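Local coordinates for cytosol aminopeptidase (Staphylococcus aureus subsp. aureus, PDB 3KZW), which probably catalyses the metal-dependent release of N-terminal amino acids, leucine among them, from peptides, at residues N225-K228 and N229-V232; A408-S411 and N412-I416; A466-V469 and T470-G474. All blocks are in the same frame, centred on the assembly; numbering follows the deposited sequence.

All three contacts lie where the chain enters or leaves a helix, and in each a side chain bonds to the backbone. In interaction 1, partly buried, a beta turn leads from helix 216-226 to strand 233-237 and combines a threonine bond with apolar packing. Interaction 2, at the surface, joins strand 406-411 to the start of helix 414-426 through a carboxylate and a bridging water. Interaction 3, buried, lies where helix 461-470 runs into the loop before strand 478-482 and combines a threonine bond, aromatic packing and a sodium ion. Interactions 2 and 3 touch and share water 1; the nearest atoms of interaction 1 lie about 21 Å from interaction 2.

Interaction 1 (N225-K228 and N229-V232); sequences NHFK and NTKV
Phe227 turns its ring to Val232 while its carbonyl holds Thr230, as the chain turns after helix 216-226. Residues 227-230 form a type I beta turn, with Lys228 and Asn229 at its corners and both of their side chains exposed. The turn bond runs from Thr230 N to Phe227 O over 3.2 Å. Thr230 OG1 donates to the same oxygen, Phe227 O, at 2.8 Å, reaching it from the same face of the carbonyl plane as the amide. A chi1 of 66°, with OG1 lying between the backbone N and the carbonyl carbon, lets this hydroxyl serve twice: Thr230 OG1 also accepts from Val232 N at 3.3 Å, an ST turn. In addition, OG1 lies at the edge of the Phe227 ring, in its plane.

The ring itself is sandwiched. Val232 CG1 sits over one face, 3.9 Å from the centroid, in a CH-pi contact, and His226 CD2 lies over the centre of the opposite face. Val314 and Glu318 of helix 308-322 also touch Phe227, Ser321 touches Val232, and Glu318 is hydrogen-bonded to His226 NE2. The chemistry is therefore divided by depth: a doubly held carbonyl and a relaying hydroxyl brace the exposed turn, while the buried ring and valine pack the two ends of the turn against helix 308-322, just before strand 233-237.

Interaction 2 (A408-S411 and N412-I416); sequences AFES and NSKVI
The torsions of Glu410, chi1 67° and chi2 84°, bring its carboxylate back over the following turn until OE1 faces the backbone amide of Ser413. The first sets CG between the backbone N and the carbonyl carbon; the bend at chi2 swings the carboxylate toward the start of helix 414-426. Ser411, the next residue of the strand, carries its hydroxyl anti to the backbone N, on the side where a water can reach both it and OD1 of Asn412.

A single direct hydrogen bond joins the two segments. Ser413 N donates to Glu410 OE1 at 3.2 Å, meeting the oxygen nearly along its C-O axis, with an N-H...O angle of 157°. Lys414 N is close to the same oxygen but poorly aligned for a bond. The side chains of Glu410 and Lys414 pass each other at a slant, and Glu410 OE2 stays 5.6 Å from Lys414 NZ, too far for a salt bridge. Ser413 occupies the N-cap position, yet its hydroxyl makes no capping bond; it turns instead to the carbonyl of His478, in a weak hydrogen bond.

The other link is water 1, which lies 3.1 Å from Ser411 OG and donates weakly to Asn412 OD1. The same water is a ligand of the sodium ion beside the end of helix 461-470.

This connection opens a beta-alpha-beta unit formed by strand 406-411, helix 414-426 and strand 431-433. The carboxylate of Glu410 may be favoured by the helix dipole while it accepts from the N-cap residue's own amide; it is not a cap in the strict sense. The water, meanwhile, ties the turn to the ion site.

Interaction 3 (A466-V469 and T470-G474); sequences ASFV and THFSG. With NA (sodium ion), chain R.
Thr470 and Ala466 meet near the carboxyl end of helix 461-470, where a threonine doubles the helical bond and the chain then curls round a sodium ion. Ala466 O accepts twice: from Thr470 N at 2.9 Å, the ordinary helical bond, and from Thr470 OG1 at 2.7 Å, the two donors arriving from opposite faces of the carbonyl plane. With chi1 at 54°, the hydroxyl folds back along the helix onto that oxygen. Beyond this point the backbone pairing fades: His471 N to Ser467 O and Phe472 N to Val469 O are both weak.

Aromatic packing lies on the buried side, where Phe468 touches Arg369 and Phe472 touches Ala373 of helix 368-380. The two rings are oblique, their planes at 52°, and CE1 of Phe472 lies over one face of Phe468. The Phe472 edge meets Phe468 O in the ring plane, while His471 CD2 lies over one face of Phe472, near its rim. His471 NE2 is hydrogen-bonded in turn to Glu357.

The sodium ion is bound by the loop that follows. Thr470 O and Gly474 O each bind sodium at 2.5 Å, and two waters are further ligands. Ser473 OG, which also pairs with His478 ND1, donates to Thr470 O, so this carbonyl serves both hydroxyl and ion. Water 1, one of those ligands, donates to Ser473 OG at 2.7 Å.

Interaction 1 (N225-K228 and N229-V232)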
loop_
_atom_site.group_PDB
_atom_site.type_symbol
_atom_site.label_atom_id
_atom_site.label_comp_id
_atom_site.label_asym_id
_atom_site.label_seq_id
_atom_site.Cartn_x
_atom_site.Cartn_y
_atom_site.Cartn_z
ATOM N N ASN A 225 39.821 20.992 -12.228
ATOM C CA ASN A 225 39.904 22.376 -12.699
ATOM C C ASN A 225 39.871 23.406 -11.573
ATOM O O ASN A 225 40.518 24.452 -11.667
ATOM C CB ASN A 225 38.804 22.670 -13.724
ATOM C CG ASN A 225 39.018 21.941 -15.044
ATOM O OD1 ASN A 225 40.152 21.651 -15.437
ATOM N ND2 ASN A 225 37.923 21.650 -15.742
ATOM N N HIS A 226 39.123 23.104 -10.513
ATOM C CA HIS A 226 39.005 24.003 -9.372
ATOM C C HIS A 226 40.316 24.131 -8.596
ATOM O O HIS A 226 40.711 25.236 -8.224
ATOM C CB HIS A 226 37.878 23.564 -8.438
ATOM C CG HIS A 226 37.762 24.402 -7.206
ATOM N ND1 HIS A 226 37.156 25.640 -7.201
ATOM C CD2 HIS A 226 38.191 24.190 -5.939
ATOM C CE1 HIS A 226 37.210 26.150 -5.984
ATOM N NE2 HIS A 226 37.834 25.291 -5.200
ATOM N N PHE A 227 40.981 23.003 -8.360
ATOM C CA PHE A 227 42.228 22.980 -7.594
ATOM C C PHE A 227 43.482 23.074 -8.463
ATOM O O PHE A 227 44.600 22.897 -7.967
ATOM C CB PHE A 227 42.299 21.717 -6.729
ATOM C CG PHE A 227 41.326 21.701 -5.584
ATOM C CD1 PHE A 227 41.418 22.636 -4.555
ATOM C CD2 PHE A 227 40.331 20.732 -5.520
ATOM C CE1 PHE A 227 40.527 22.615 -3.490
ATOM C CE2 PHE A 227 39.432 20.702 -4.458
ATOM C CZ PHE A 227 39.531 21.648 -3.441
ATOM N N LYS A 228 43.294 23.370 -9.748
ATOM C CA LYS A 228 44.374 23.328 -10.736
ATOM C C LYS A 228 45.582 24.203 -10.378
ATOM O O LYS A 228 46.726 23.750 -10.477
ATOM C CB LYS A 228 43.846 23.670 -12.133
ATOM C CG LYS A 228 44.736 23.175 -13.260
ATOM C CD LYS A 228 44.084 23.355 -14.623
ATOM C CE LYS A 228 45.041 22.944 -15.738
ATOM N NZ LYS A 228 44.448 23.124 -17.092
ATOM N N ASN A 229 45.329 25.440 -9.953
ATOM C CA ASN A 229 46.413 26.369 -9.618
ATOM C C ASN A 229 46.657 26.543 -8.114
ATOM O O ASN A 229 47.198 27.565 -7.674
ATOM C CB ASN A 229 46.185 27.728 -10.296
ATOM C CG ASN A 229 46.362 27.669 -11.806
ATOM O OD1 ASN A 229 47.278 27.018 -12.318
ATOM N ND2 ASN A 229 45.483 28.360 -12.528
ATOM N N THR A 230 46.269 25.536 -7.334
ATOM C CA THR A 230 46.380 25.604 -5.876
ATOM C C THR A 230 47.414 24.619 -5.335
ATOM O O THR A 230 48.042 23.879 -6.095
ATOM C CB THR A 230 45.015 25.348 -5.178
ATOM O OG1 THR A 230 44.594 23.999 -5.419
ATOM C CG2 THR A 230 43.947 26.317 -5.682
ATOM N N LYS A 231 47.574 24.623 -4.014
ATOM C CA LYS A 231 48.458 23.702 -3.308
ATOM C C LYS A 231 47.872 22.285 -3.266
ATOM O O LYS A 231 48.578 21.324 -2.947
ATOM C CB LYS A 231 48.690 24.216 -1.886
ATOM C CG LYS A 231 49.995 23.774 -1.247
ATOM C CD LYS A 231 50.095 24.279 0.189
ATOM C CE LYS A 231 51.494 24.074 0.771
ATOM N NZ LYS A 231 51.842 22.634 0.952
ATOM N N VAL A 232 46.586 22.168 -3.599
ATOM C CA VAL A 232 45.848 20.905 -3.530
ATOM C C VAL A 232 46.025 20.050 -4.791
ATOM O O VAL A 232 45.740 20.500 -5.903
ATOM C CB VAL A 232 44.340 21.154 -3.276
ATOM C CG1 VAL A 232 43.572 19.850 -3.245
ATOM C CG2 VAL A 232 44.131 21.913 -1.977
#

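Interaction 2 (A408-S411 and N412-I416)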
loop_
_atom_site.group_PDB
_atom_site.type_symbol
_atom_site.label_atom_id
_atom_site.label_comp_id
_atom_site.label_asym_id
_atom_site.label_seq_id
_atom_site.Cartn_x
_atom_site.Cartn_y
_atom_site.Cartn_z
ATOM N N ALA A 408 26.000 10.159 14.182
ATOM C CA ALA A 408 27.429 9.867 14.227
ATOM C C ALA A 408 27.702 8.506 14.865
ATOM O O ALA A 408 27.076 8.139 15.862
ATOM C CB ALA A 408 28.169 10.965 14.965
ATOM N N PHE A 409 28.634 7.765 14.271
ATOM C CA PHE A 409 29.019 6.442 14.755
ATOM C C PHE A 409 30.530 6.372 14.909
ATOM O O PHE A 409 31.266 6.778 14.009
ATOM C CB PHE A 409 28.584 5.361 13.766
ATOM C CG PHE A 409 27.114 5.360 13.452
ATOM C CD1 PHE A 409 26.591 6.212 12.480
ATOM C CD2 PHE A 409 26.258 4.477 14.101
ATOM C CE1 PHE A 409 25.236 6.200 12.178
ATOM C CE2 PHE A 409 24.905 4.453 13.802
ATOM C CZ PHE A 409 24.389 5.318 12.841
ATOM N N GLU A 410 30.995 5.855 16.041
ATOM C CA GLU A 410 32.432 5.699 16.252
ATOM C C GLU A 410 32.861 4.238 16.230
ATOM O O GLU A 410 32.125 3.344 16.657
ATOM C CB GLU A 410 32.913 6.405 17.535
ATOM C CG GLU A 410 32.411 5.815 18.858
ATOM C CD GLU A 410 33.249 4.642 19.362
ATOM O OE1 GLU A 410 34.404 4.475 18.905
ATOM O OE2 GLU A 410 32.749 3.884 20.222
ATOM N N SER A 411 34.067 4.016 15.727
ATOM C CA SER A 411 34.693 2.711 15.731
ATOM C C SER A 411 36.173 2.928 16.021
ATOM O O SER A 411 36.915 3.417 15.163
ATOM C CB SER A 411 34.486 2.027 14.382
ATOM O OG SER A 411 35.204 0.811 14.311
ATOM N N ASN A 412 36.584 2.585 17.243
ATOM C CA ASN A 412 37.952 2.814 17.731
ATOM C C ASN A 412 38.339 4.294 17.786
ATOM O O ASN A 412 39.520 4.631 17.675
ATOM C CB ASN A 412 38.987 2.023 16.913
ATOM C CG ASN A 412 38.725 0.529 16.918
ATOM O OD1 ASN A 412 38.434 -0.060 15.877
ATOM N ND2 ASN A 412 38.825 -0.091 18.088
ATOM N N SER A 413 37.347 5.170 17.954
ATOM C CA SER A 413 37.594 6.612 18.073
ATOM C C SER A 413 36.561 7.315 18.956
ATOM O O SER A 413 35.945 8.308 18.551
ATOM C CB SER A 413 37.670 7.278 16.695
ATOM O OG SER A 413 36.495 7.027 15.952
ATOM N N LYS A 414 36.398 6.794 20.170
ATOM C CA LYS A 414 35.484 7.350 21.167
ATOM C C LYS A 414 35.871 8.774 21.576
ATOM O O LYS A 414 35.001 9.624 21.779
ATOM C CB LYS A 414 35.457 6.444 22.401
ATOM C CG LYS A 414 34.164 6.480 23.196
ATOM C CD LYS A 414 34.192 5.442 24.324
ATOM C CE LYS A 414 32.781 4.997 24.734
ATOM N NZ LYS A 414 31.947 6.107 25.309
ATOM N N VAL A 415 37.176 9.024 21.688
ATOM C CA VAL A 415 37.703 10.316 22.143
ATOM C C VAL A 415 37.507 11.416 21.093
ATOM O O VAL A 415 36.968 12.482 21.404
ATOM C CB VAL A 415 39.194 10.212 22.577
ATOM C CG1 VAL A 415 39.777 11.586 22.887
ATOM C CG2 VAL A 415 39.331 9.292 23.782
ATOM N N ILE A 416 37.931 11.147 19.858
ATOM C CA ILE A 416 37.804 12.109 18.759
ATOM C C ILE A 416 36.338 12.450 18.484
ATOM O O ILE A 416 36.015 13.597 18.165
ATOM C CB ILE A 416 38.527 11.625 17.467
ATOM C CG1 ILE A 416 40.039 11.525 17.711
ATOM C CG2 ILE A 416 38.257 12.565 16.290
ATOM C CD1 ILE A 416 40.800 10.744 16.653
HETATM O O HOH W 1 37.796 0.971 12.657
#

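Interaction 3 (A466-V469 and T470-G474)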
loop_
_atom_site.group_PDB
_atom_site.type_symbol
_atom_site.label_atom_id
_atom_site.label_comp_id
_atom_site.label_asym_id
_atom_site.label_seq_id
_atom_site.Cartn_x
_atom_site.Cartn_y
_atom_site.Cartn_z
ATOM N N ALA A 466 26.314 1.517 9.286
ATOM C CA ALA A 466 27.518 2.029 9.932
ATOM C C ALA A 466 28.520 0.907 10.199
ATOM O O ALA A 466 29.719 1.067 9.966
ATOM C CB ALA A 466 27.157 2.738 11.224
ATOM N N SER A 467 28.009 -0.224 10.679
ATOM C CA SER A 467 28.820 -1.411 10.929
ATOM C C SER A 467 29.471 -1.914 9.644
ATOM O O SER A 467 30.628 -2.330 9.649
ATOM C CB SER A 467 27.964 -2.519 11.543
ATOM O OG SER A 467 28.736 -3.677 11.809
ATOM N N PHE A 468 28.719 -1.862 8.548
ATOM C CA PHE A 468 29.212 -2.294 7.244
ATOM C C PHE A 468 30.364 -1.416 6.756
ATOM O O PHE A 468 31.396 -1.928 6.322
ATOM C CB PHE A 468 28.078 -2.311 6.218
ATOM C CG PHE A 468 28.446 -2.959 4.913
ATOM C CD1 PHE A 468 29.016 -2.216 3.885
ATOM C CD2 PHE A 468 28.212 -4.313 4.705
ATOM C CE1 PHE A 468 29.357 -2.811 2.671
ATOM C CE2 PHE A 468 28.546 -4.919 3.496
ATOM C CZ PHE A 468 29.121 -4.166 2.478
ATOM N N VAL A 469 30.181 -0.100 6.837
ATOM C CA VAL A 469 31.191 0.863 6.398
ATOM C C VAL A 469 32.451 0.821 7.274
ATOM O O VAL A 469 33.565 0.765 6.749
ATOM C CB VAL A 469 30.609 2.300 6.328
ATOM C CG1 VAL A 469 31.693 3.321 6.007
ATOM C CG2 VAL A 469 29.500 2.367 5.291
ATOM N N THR A 470 32.269 0.819 8.596
ATOM C CA THR A 470 33.395 0.877 9.540
ATOM C C THR A 470 34.193 -0.422 9.613
ATOM O O THR A 470 35.278 -0.455 10.202
ATOM C CB THR A 470 32.950 1.281 10.960
ATOM O OG1 THR A 470 31.902 0.410 11.400
ATOM C CG2 THR A 470 32.458 2.726 10.980
ATOM N N HIS A 471 33.651 -1.485 9.023
ATOM C CA HIS A 471 34.331 -2.779 8.948
ATOM C C HIS A 471 35.612 -2.686 8.126
ATOM O O HIS A 471 36.600 -3.344 8.433
ATOM C CB HIS A 471 33.394 -3.829 8.346
ATOM C CG HIS A 471 34.057 -5.141 8.042
ATOM N ND1 HIS A 471 34.269 -6.110 9.000
ATOM C CD2 HIS A 471 34.538 -5.649 6.881
ATOM C CE1 HIS A 471 34.859 -7.154 8.444
ATOM N NE2 HIS A 471 35.033 -6.900 7.160
ATOM N N PHE A 472 35.588 -1.845 7.096
ATOM C CA PHE A 472 36.659 -1.790 6.103
ATOM C C PHE A 472 37.866 -0.936 6.511
ATOM O O PHE A 472 38.860 -0.856 5.778
ATOM C CB PHE A 472 36.091 -1.345 4.751
ATOM C CG PHE A 472 35.231 -2.387 4.095
ATOM C CD1 PHE A 472 33.890 -2.523 4.445
ATOM C CD2 PHE A 472 35.765 -3.246 3.138
ATOM C CE1 PHE A 472 33.091 -3.493 3.847
ATOM C CE2 PHE A 472 34.975 -4.218 2.531
ATOM C CZ PHE A 472 33.633 -4.343 2.885
ATOM N N SER A 473 37.784 -0.320 7.686
ATOM C CA SER A 473 38.885 0.484 8.210
ATOM C C SER A 473 39.816 -0.334 9.109
ATOM O O SER A 473 40.897 0.134 9.485
ATOM C CB SER A 473 38.346 1.692 8.976
ATOM O OG SER A 473 37.497 1.281 10.032
ATOM N N GLY A 474 39.395 -1.553 9.446
ATOM C CA GLY A 474 40.143 -2.401 10.363
ATOM C C GLY A 474 40.084 -1.837 11.768
ATOM O O GLY A 474 38.997 -1.586 12.295
HETATM NA NA NA R . 36.566 -0.928 12.233
HETATM O O HOH W 1 37.796 0.971 12.657
HETATM O O HOH W 2 36.172 -3.286 12.212
#